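Long-range contact in lipase, class 3 (Penicillium roqueforti FM164, PDB 6L7N), which probably hydrolyses the ester bonds of triacylglycerols as a lipase of the alpha/beta-hydrolase fold: residues F196-D201 against Y220-P225. Sequence-based numbering, arbitrary orientation.
Sequences FTHTDD and YWITSP
Trp221 and His198 both hold CG anti to the backbone N (chi1 -174° and -179°), which swings each ring forward to the loop that follows the opposing strand. Here two neighbouring parallel strands of the alpha/beta-hydrolase sheet, 193-198 and 219-222, run side by side and end together. Thr197 N donates to Tyr220 O at 2.9 Å, Ile222 N to Thr197 O, and Thr199 N to Ile222 O in a nearly straight bond of 2.8 Å that carries the pairing past the strand end. Phe196 and Tyr220 share one face of the sheet with Ile222; their ring planes are inclined by 34°, and Phe196 CD2 rests 3.5 Å from Tyr220 CB, while Phe12 meets both rings edge-to-face. On the other face Thr197 OG1, hydrogen-bonded to Glu219 OE2, lies 3.1 Å from Trp221 CD1. In its ring plane, Trp221 NE1 donates to a lone pair of Thr199 O, 2.9 Å away, in the type II' turn from His198 to Asp201; Asn247 ND2 also binds this oxygen. A phenylalanine in place of Trp221 has no N-H to offer, so Thr199 O would probably rely on Asn247 and the turn be less firmly tied to strand 219-222. Asp201 closes that turn, its OD2 hydrogen-bonded to His261 ND1, consistent with the acid of a Ser147-His261-Asp201 triad. The His198 imidazole lies between two carbonyl acceptors, Ala260 O at ND1 and Ser224 O at NE2, which would favour a doubly protonated ring, though the NE2 distance of 2.5 Å is doubtfully short; Ile222 O sits at the ring edge, 3.2 Å from His198 CD2.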
# COMPACT_ATOMS: atom_id res chain seq x y z
N PHE A 196 -5.88 -1.94 4.86
CA PHE A 196 -6.97 -1.07 5.28
C PHE A 196 -8.03 -0.97 4.20
O PHE A 196 -7.72 -0.98 3.00
CB PHE A 196 -6.44 0.33 5.62
CG PHE A 196 -5.46 0.33 6.75
CD1 PHE A 196 -4.13 0.03 6.53
CD2 PHE A 196 -5.88 0.61 8.04
CE1 PHE A 196 -3.21 0.03 7.59
CE2 PHE A 196 -4.98 0.61 9.09
CZ PHE A 196 -3.64 0.32 8.85
N THR A 197 -9.27 -0.89 4.65
CA THR A 197 -10.40 -0.55 3.81
C THR A 197 -11.16 0.58 4.48
O THR A 197 -11.02 0.82 5.68
CB THR A 197 -11.31 -1.75 3.59
OG1 THR A 197 -11.79 -2.18 4.86
CG2 THR A 197 -10.54 -2.90 2.91
N HIS A 198 -11.97 1.29 3.71
CA HIS A 198 -12.78 2.38 4.25
C HIS A 198 -14.21 2.19 3.78
O HIS A 198 -14.45 2.10 2.57
CB HIS A 198 -12.26 3.75 3.81
CG HIS A 198 -13.05 4.89 4.36
ND1 HIS A 198 -13.36 6.01 3.62
CD2 HIS A 198 -13.61 5.08 5.58
CE1 HIS A 198 -14.07 6.85 4.36
NE2 HIS A 198 -14.24 6.31 5.55
N THR A 199 -15.14 2.12 4.74
CA THR A 199 -16.57 1.99 4.49
C THR A 199 -16.82 1.17 3.23
O THR A 199 -16.47 -0.02 3.21
CB THR A 199 -17.24 3.38 4.43
OG1 THR A 199 -16.58 4.24 3.49
CG2 THR A 199 -17.19 4.04 5.80
N ASP A 200 -17.37 1.79 2.18
CA ASP A 200 -17.78 1.07 0.98
C ASP A 200 -16.93 1.41 -0.25
O ASP A 200 -17.38 1.24 -1.38
CB ASP A 200 -19.27 1.32 0.69
CG ASP A 200 -19.65 2.80 0.62
OD1 ASP A 200 -18.76 3.68 0.52
OD2 ASP A 200 -20.87 3.09 0.69
N ASP A 201 -15.69 1.88 -0.04
CA ASP A 201 -14.70 2.08 -1.11
C ASP A 201 -14.78 0.93 -2.12
O ASP A 201 -14.69 -0.24 -1.73
CB ASP A 201 -13.32 2.17 -0.47
CG ASP A 201 -12.19 2.43 -1.46
OD1 ASP A 201 -12.43 2.57 -2.68
OD2 ASP A 201 -11.02 2.45 -0.99
N TYR A 220 -8.33 -4.10 8.26
CA TYR A 220 -8.60 -2.98 9.17
C TYR A 220 -9.60 -2.09 8.46
O TYR A 220 -9.24 -1.32 7.56
CB TYR A 220 -7.31 -2.24 9.51
CG TYR A 220 -6.45 -3.03 10.47
CD1 TYR A 220 -6.60 -2.87 11.85
CD2 TYR A 220 -5.53 -3.96 10.01
CE1 TYR A 220 -5.82 -3.60 12.74
CE2 TYR A 220 -4.75 -4.69 10.90
CZ TYR A 220 -4.90 -4.51 12.26
OH TYR A 220 -4.14 -5.24 13.15
N TRP A 221 -10.86 -2.21 8.85
CA TRP A 221 -11.98 -1.56 8.19
C TRP A 221 -12.33 -0.29 8.95
O TRP A 221 -12.85 -0.35 10.07
CB TRP A 221 -13.17 -2.53 8.14
CG TRP A 221 -14.35 -2.06 7.36
CD1 TRP A 221 -14.37 -1.23 6.27
CD2 TRP A 221 -15.72 -2.41 7.62
NE1 TRP A 221 -15.67 -1.05 5.83
CE2 TRP A 221 -16.51 -1.78 6.64
CE3 TRP A 221 -16.34 -3.22 8.58
CZ2 TRP A 221 -17.89 -1.91 6.60
CZ3 TRP A 221 -17.72 -3.35 8.54
CH2 TRP A 221 -18.48 -2.71 7.55
N ILE A 222 -12.01 0.85 8.36
CA ILE A 222 -12.35 2.16 8.90
C ILE A 222 -13.80 2.45 8.55
O ILE A 222 -14.16 2.55 7.38
CB ILE A 222 -11.42 3.24 8.34
CG1 ILE A 222 -9.96 2.81 8.47
CG2 ILE A 222 -11.65 4.57 9.06
CD1 ILE A 222 -9.05 3.45 7.46
N THR A 223 -14.64 2.58 9.58
CA THR A 223 -16.08 2.72 9.37
C THR A 223 -16.55 4.17 9.46
O THR A 223 -17.71 4.44 9.13
CB THR A 223 -16.83 1.88 10.41
OG1 THR A 223 -16.47 2.31 11.72
CG2 THR A 223 -16.46 0.42 10.26
N SER A 224 -15.68 5.09 9.87
CA SER A 224 -16.05 6.49 9.96
C SER A 224 -16.15 7.11 8.57
O SER A 224 -15.53 6.63 7.62
CB SER A 224 -15.03 7.24 10.82
OG SER A 224 -13.69 6.93 10.46
N PRO A 225 -16.94 8.19 8.42
CA PRO A 225 -17.16 8.78 7.08
C PRO A 225 -15.96 9.54 6.51
O PRO A 225 -14.93 9.70 7.17
CB PRO A 225 -18.34 9.75 7.31
CG PRO A 225 -18.90 9.42 8.65
CD PRO A 225 -17.82 8.76 9.45